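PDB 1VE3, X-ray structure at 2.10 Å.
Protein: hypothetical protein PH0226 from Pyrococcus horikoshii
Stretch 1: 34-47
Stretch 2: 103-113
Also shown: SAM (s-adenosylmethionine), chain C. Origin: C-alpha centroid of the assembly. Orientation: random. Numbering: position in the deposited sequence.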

# COMPACT_ATOMS: atom_id res chain seq x y z
N LYS A 34 -13.70 2.91 -13.74
CA LYS A 34 -14.53 2.16 -14.66
C LYS A 34 -15.97 2.65 -14.59
O LYS A 34 -16.75 2.44 -15.52
CB LYS A 34 -14.47 0.67 -14.33
CG LYS A 34 -15.32 -0.22 -15.21
CD LYS A 34 -15.07 -1.68 -14.89
CE LYS A 34 -15.93 -2.60 -15.73
NZ LYS A 34 -15.61 -4.04 -15.50
N TYR A 35 -16.32 3.32 -13.50
CA TYR A 35 -17.68 3.81 -13.32
C TYR A 35 -17.75 5.31 -13.04
O TYR A 35 -18.82 5.84 -12.73
CB TYR A 35 -18.35 3.03 -12.19
CG TYR A 35 -18.46 1.55 -12.47
CD1 TYR A 35 -19.23 1.07 -13.52
CD2 TYR A 35 -17.78 0.62 -11.68
CE1 TYR A 35 -19.32 -0.29 -13.79
CE2 TYR A 35 -17.87 -0.74 -11.93
CZ TYR A 35 -18.64 -1.19 -12.99
OH TYR A 35 -18.74 -2.54 -13.24
N MSE A 36 -16.62 5.99 -13.14
CA MSE A 36 -16.58 7.43 -12.90
C MSE A 36 -15.91 8.13 -14.07
O MSE A 36 -15.05 8.99 -13.89
CB MSE A 36 -15.82 7.73 -11.61
CG MSE A 36 -16.51 7.21 -10.35
SE MSE A 36 -15.52 7.54 -8.71
CE MSE A 36 -15.94 9.40 -8.46
N LYS A 37 -16.32 7.75 -15.28
CA LYS A 37 -15.76 8.34 -16.49
C LYS A 37 -16.07 9.83 -16.57
O LYS A 37 -15.18 10.63 -16.86
CB LYS A 37 -16.30 7.61 -17.72
CG LYS A 37 -15.82 6.16 -17.82
CD LYS A 37 -16.38 5.47 -19.06
CE LYS A 37 -15.76 4.10 -19.27
NZ LYS A 37 -16.01 3.17 -18.13
N LYS A 38 -17.31 10.20 -16.29
CA LYS A 38 -17.69 11.61 -16.33
C LYS A 38 -17.32 12.30 -15.02
O LYS A 38 -17.77 11.90 -13.94
CB LYS A 38 -19.20 11.76 -16.57
CG LYS A 38 -19.65 13.21 -16.68
CD LYS A 38 -21.11 13.33 -17.09
CE LYS A 38 -21.46 14.77 -17.46
NZ LYS A 38 -22.87 14.93 -17.93
N ARG A 39 -16.50 13.34 -15.11
CA ARG A 39 -16.09 14.08 -13.92
C ARG A 39 -17.28 14.83 -13.36
O ARG A 39 -18.26 15.06 -14.07
CB ARG A 39 -14.97 15.08 -14.26
CG ARG A 39 -13.82 14.48 -15.06
CD ARG A 39 -13.26 13.23 -14.40
NE ARG A 39 -12.28 12.56 -15.25
CZ ARG A 39 -11.77 11.36 -15.00
NH1 ARG A 39 -12.16 10.68 -13.92
NH2 ARG A 39 -10.89 10.82 -15.83
N GLY A 40 -17.19 15.19 -12.08
CA GLY A 40 -18.28 15.91 -11.45
C GLY A 40 -18.00 16.22 -9.99
O GLY A 40 -16.85 16.20 -9.55
N LYS A 41 -19.05 16.51 -9.23
CA LYS A 41 -18.92 16.83 -7.81
C LYS A 41 -19.03 15.53 -7.00
O LYS A 41 -20.05 14.84 -7.04
CB LYS A 41 -20.01 17.81 -7.42
CG LYS A 41 -19.74 18.60 -6.16
CD LYS A 41 -20.63 19.83 -6.12
CE LYS A 41 -20.27 20.74 -4.96
NZ LYS A 41 -20.96 22.05 -5.08
N VAL A 42 -17.97 15.22 -6.25
CA VAL A 42 -17.95 14.00 -5.45
C VAL A 42 -17.97 14.22 -3.94
O VAL A 42 -17.33 15.14 -3.43
CB VAL A 42 -16.71 13.14 -5.78
CG1 VAL A 42 -16.79 11.80 -5.07
CG2 VAL A 42 -16.60 12.94 -7.29
N LEU A 43 -18.70 13.36 -3.23
CA LEU A 43 -18.76 13.43 -1.77
C LEU A 43 -18.12 12.16 -1.20
O LEU A 43 -18.57 11.05 -1.46
CB LEU A 43 -20.21 13.52 -1.29
CG LEU A 43 -20.36 13.36 0.24
CD1 LEU A 43 -19.70 14.54 0.93
CD2 LEU A 43 -21.83 13.26 0.63
N ASP A 44 -17.05 12.35 -0.43
CA ASP A 44 -16.35 11.22 0.20
C ASP A 44 -16.93 11.08 1.61
O ASP A 44 -16.44 11.69 2.56
CB ASP A 44 -14.84 11.51 0.27
CG ASP A 44 -14.03 10.27 0.64
OD1 ASP A 44 -14.64 9.25 1.03
OD2 ASP A 44 -12.79 10.32 0.54
N LEU A 45 -17.99 10.28 1.73
CA LEU A 45 -18.66 10.09 3.01
C LEU A 45 -17.84 9.16 3.92
O LEU A 45 -17.52 8.02 3.54
CB LEU A 45 -20.06 9.53 2.76
CG LEU A 45 -21.07 9.67 3.91
CD1 LEU A 45 -21.09 11.11 4.41
CD2 LEU A 45 -22.45 9.27 3.41
N ALA A 46 -17.53 9.65 5.11
CA ALA A 46 -16.70 8.92 6.07
C ALA A 46 -15.34 8.77 5.37
O ALA A 46 -14.85 7.66 5.15
CB ALA A 46 -17.32 7.53 6.37
N CYS A 47 -14.75 9.91 5.01
CA CYS A 47 -13.47 9.96 4.29
C CYS A 47 -12.19 9.56 5.03
O CYS A 47 -11.15 9.37 4.39
CB CYS A 47 -13.26 11.36 3.70
SG CYS A 47 -13.18 12.67 4.94
N SAM C . -13.39 5.96 3.66
CA SAM C . -12.22 5.80 4.57
C SAM C . -11.08 5.12 3.82
O SAM C . -9.92 5.50 4.04
OXT SAM C . -11.43 4.19 3.03
CB SAM C . -12.65 4.94 5.72
CG SAM C . -11.87 5.14 6.92
SD SAM C . -12.37 4.09 8.34
CE SAM C . -12.13 2.50 7.85
C5' SAM C . -14.09 4.50 8.64
C4' SAM C . -14.43 6.04 9.00
O4' SAM C . -15.88 6.18 9.20
C3' SAM C . -13.88 6.50 10.34
O3' SAM C . -12.87 7.49 9.81
C2' SAM C . -14.89 7.30 11.08
O2' SAM C . -14.61 8.48 11.76
C1' SAM C . -16.03 7.33 10.00
N9 SAM C . -17.37 7.39 10.59
C8 SAM C . -18.01 6.60 11.56
N7 SAM C . -19.24 6.99 11.82
C5 SAM C . -19.43 8.06 11.01
C6 SAM C . -20.56 8.97 10.78
N6 SAM C . -21.72 8.86 11.44
N1 SAM C . -20.42 10.02 9.85
C2 SAM C . -19.25 10.17 9.16
N3 SAM C . -18.14 9.38 9.29
C4 SAM C . -18.29 8.34 10.24
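Stretch 2 (103-113) TFDYVIFIDSI

How do the two backbones run against each other? Both stretches contribute an extended strand, residues 41-45 in the first and a segment ending at Ile 110 in the second, and the two lie side by side in parallel, their N-to-C directions differing by 21° (signed crossing angle -21°) and their axes approaching to 4.5 Å. Val 42 pairs with Tyr 106, Leu 43 with Val 107 and Asp 44 with Ile 108, at CA-CA distances of 4.6, 4.5 and 5.1 Å. Before this strand the second chain turns a corner at Asp 105; after it, Asp 111 has the positive phi of 39° that breaks the extended run.

Which hydrogen bonds hold this register? As in any parallel pair, a residue of one strand bonds to two residues flanking its partner. Leu 43 N donates to Tyr 106 O (2.8 Å), and Leu 43 O accepts from Ile 108 N (2.8 Å), so Leu 43 straddles Val 107. Further along, Leu 45 N donates to Ile 108 O at 3.0 Å. At the start, Lys 41 O takes two donors, Asp 105 N at 2.9 Å and Tyr 106 N at 3.1 Å, while Lys 41 N makes an almost straight bond to the carboxylate, Asp 105 OD2, at 2.8 Å. There Gly 40 has no side chain; a CB on it would clash with Asp 105 OD2.

Where does the Tyr 106 side chain go? It shares a sheet face with Val 42, Asp 44 and Ile 108, and with chi1 at -62° it reaches back to the loop before the first strand. Its OH donates to Lys 38 O at 2.6 Å. Selenomethionine Met 36 covers one face of the ring, its CE 4.0 Å from the ring centroid, while Val 42 CG2 packs 3.8 Å from Tyr 106 CB.

What fills the other face? Leu 43 and Val 107 meet there, Leu 43 CB lying 3.9 Å from Val 107 CG2. Leu 43 CB also sits over a face of the Phe 104 ring, 3.6 Å from its centroid.

How do the strand ends meet the ligand? Leu 45 O and Ala 46 CB approach the edge of the Phe 109 ring, at 3.5 Å from CD1 and 4.1 Å from CE1 respectively. Beyond it, the SAM amine N donates to Ala 46 O (2.7 Å) and Ile 110 O (3.1 Å), joining both stretches. Water 1 also links them, donating to Leu 45 O at 2.6 Å and accepting from Ile 110 N at 3.0 Å.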

# COMPACT_ATOMS: atom_id res chain seq x y z
N THR A 103 -27.12 17.62 -4.55
CA THR A 103 -25.89 18.41 -4.62
C THR A 103 -24.74 17.68 -5.31
O THR A 103 -23.89 18.32 -5.92
CB THR A 103 -25.43 18.82 -3.21
OG1 THR A 103 -26.33 19.80 -2.68
CG2 THR A 103 -24.02 19.39 -3.24
N PHE A 104 -24.72 16.36 -5.24
CA PHE A 104 -23.60 15.61 -5.82
C PHE A 104 -23.87 14.73 -7.03
O PHE A 104 -24.99 14.28 -7.27
CB PHE A 104 -22.95 14.76 -4.72
CG PHE A 104 -22.47 15.56 -3.55
CD1 PHE A 104 -21.21 16.16 -3.57
CD2 PHE A 104 -23.29 15.76 -2.44
CE1 PHE A 104 -20.77 16.95 -2.50
CE2 PHE A 104 -22.86 16.54 -1.36
CZ PHE A 104 -21.60 17.14 -1.40
N ASP A 105 -22.81 14.51 -7.80
CA ASP A 105 -22.85 13.65 -8.99
C ASP A 105 -22.40 12.26 -8.55
O ASP A 105 -22.76 11.26 -9.15
CB ASP A 105 -21.90 14.16 -10.07
CG ASP A 105 -22.34 15.48 -10.66
OD1 ASP A 105 -23.42 15.52 -11.30
OD2 ASP A 105 -21.59 16.48 -10.48
N TYR A 106 -21.58 12.24 -7.49
CA TYR A 106 -21.05 10.99 -6.93
C TYR A 106 -20.91 11.10 -5.42
O TYR A 106 -20.69 12.17 -4.87
CB TYR A 106 -19.66 10.66 -7.48
CG TYR A 106 -19.55 10.44 -8.96
CD1 TYR A 106 -19.21 11.48 -9.81
CD2 TYR A 106 -19.74 9.17 -9.50
CE1 TYR A 106 -19.06 11.27 -11.18
CE2 TYR A 106 -19.59 8.95 -10.87
CZ TYR A 106 -19.25 10.00 -11.70
OH TYR A 106 -19.09 9.80 -13.05
N VAL A 107 -21.04 9.95 -4.78
CA VAL A 107 -20.89 9.83 -3.34
C VAL A 107 -20.20 8.49 -3.16
O VAL A 107 -20.76 7.46 -3.54
CB VAL A 107 -22.26 9.79 -2.63
CG1 VAL A 107 -22.07 9.40 -1.17
CG2 VAL A 107 -22.93 11.15 -2.73
N ILE A 108 -18.98 8.50 -2.63
CA ILE A 108 -18.26 7.26 -2.41
C ILE A 108 -18.27 6.97 -0.92
O ILE A 108 -18.19 7.88 -0.09
CB ILE A 108 -16.80 7.33 -2.93
CG1 ILE A 108 -16.00 8.39 -2.16
CG2 ILE A 108 -16.82 7.67 -4.41
CD1 ILE A 108 -14.54 8.48 -2.58
N PHE A 109 -18.38 5.68 -0.59
CA PHE A 109 -18.49 5.21 0.78
C PHE A 109 -17.65 3.93 0.85
O PHE A 109 -18.08 2.85 0.42
CB PHE A 109 -19.98 4.95 1.05
CG PHE A 109 -20.32 4.62 2.48
CD1 PHE A 109 -19.87 5.42 3.52
CD2 PHE A 109 -21.15 3.55 2.77
CE1 PHE A 109 -20.24 5.16 4.83
CE2 PHE A 109 -21.54 3.28 4.08
CZ PHE A 109 -21.09 4.08 5.11
N ILE A 110 -16.44 4.06 1.39
CA ILE A 110 -15.50 2.95 1.44
C ILE A 110 -15.11 2.42 2.82
O ILE A 110 -14.82 3.18 3.73
CB ILE A 110 -14.21 3.35 0.67
CG1 ILE A 110 -14.56 3.67 -0.79
CG2 ILE A 110 -13.17 2.23 0.77
CD1 ILE A 110 -13.39 4.13 -1.63
N ASP A 111 -15.10 1.09 2.95
CA ASP A 111 -14.72 0.41 4.20
C ASP A 111 -15.23 1.10 5.46
O ASP A 111 -14.44 1.37 6.36
CB ASP A 111 -13.19 0.33 4.31
CG ASP A 111 -12.56 -0.65 3.32
OD1 ASP A 111 -13.02 -1.81 3.26
OD2 ASP A 111 -11.59 -0.27 2.62
N SER A 112 -16.52 1.38 5.56
CA SER A 112 -17.01 2.07 6.76
C SER A 112 -18.24 1.51 7.45
O SER A 112 -18.58 1.97 8.54
CB SER A 112 -17.27 3.54 6.44
OG SER A 112 -16.10 4.19 5.98
N ILE A 113 -18.91 0.53 6.84
CA ILE A 113 -20.13 -0.01 7.43
C ILE A 113 -20.01 -0.62 8.82
O ILE A 113 -21.02 -0.68 9.53
CB ILE A 113 -20.81 -1.04 6.49
CG1 ILE A 113 -19.86 -2.20 6.20
CG2 ILE A 113 -21.27 -0.35 5.21
CD1 ILE A 113 -20.53 -3.33 5.42
O HOH W 1 -15.76 6.91 1.97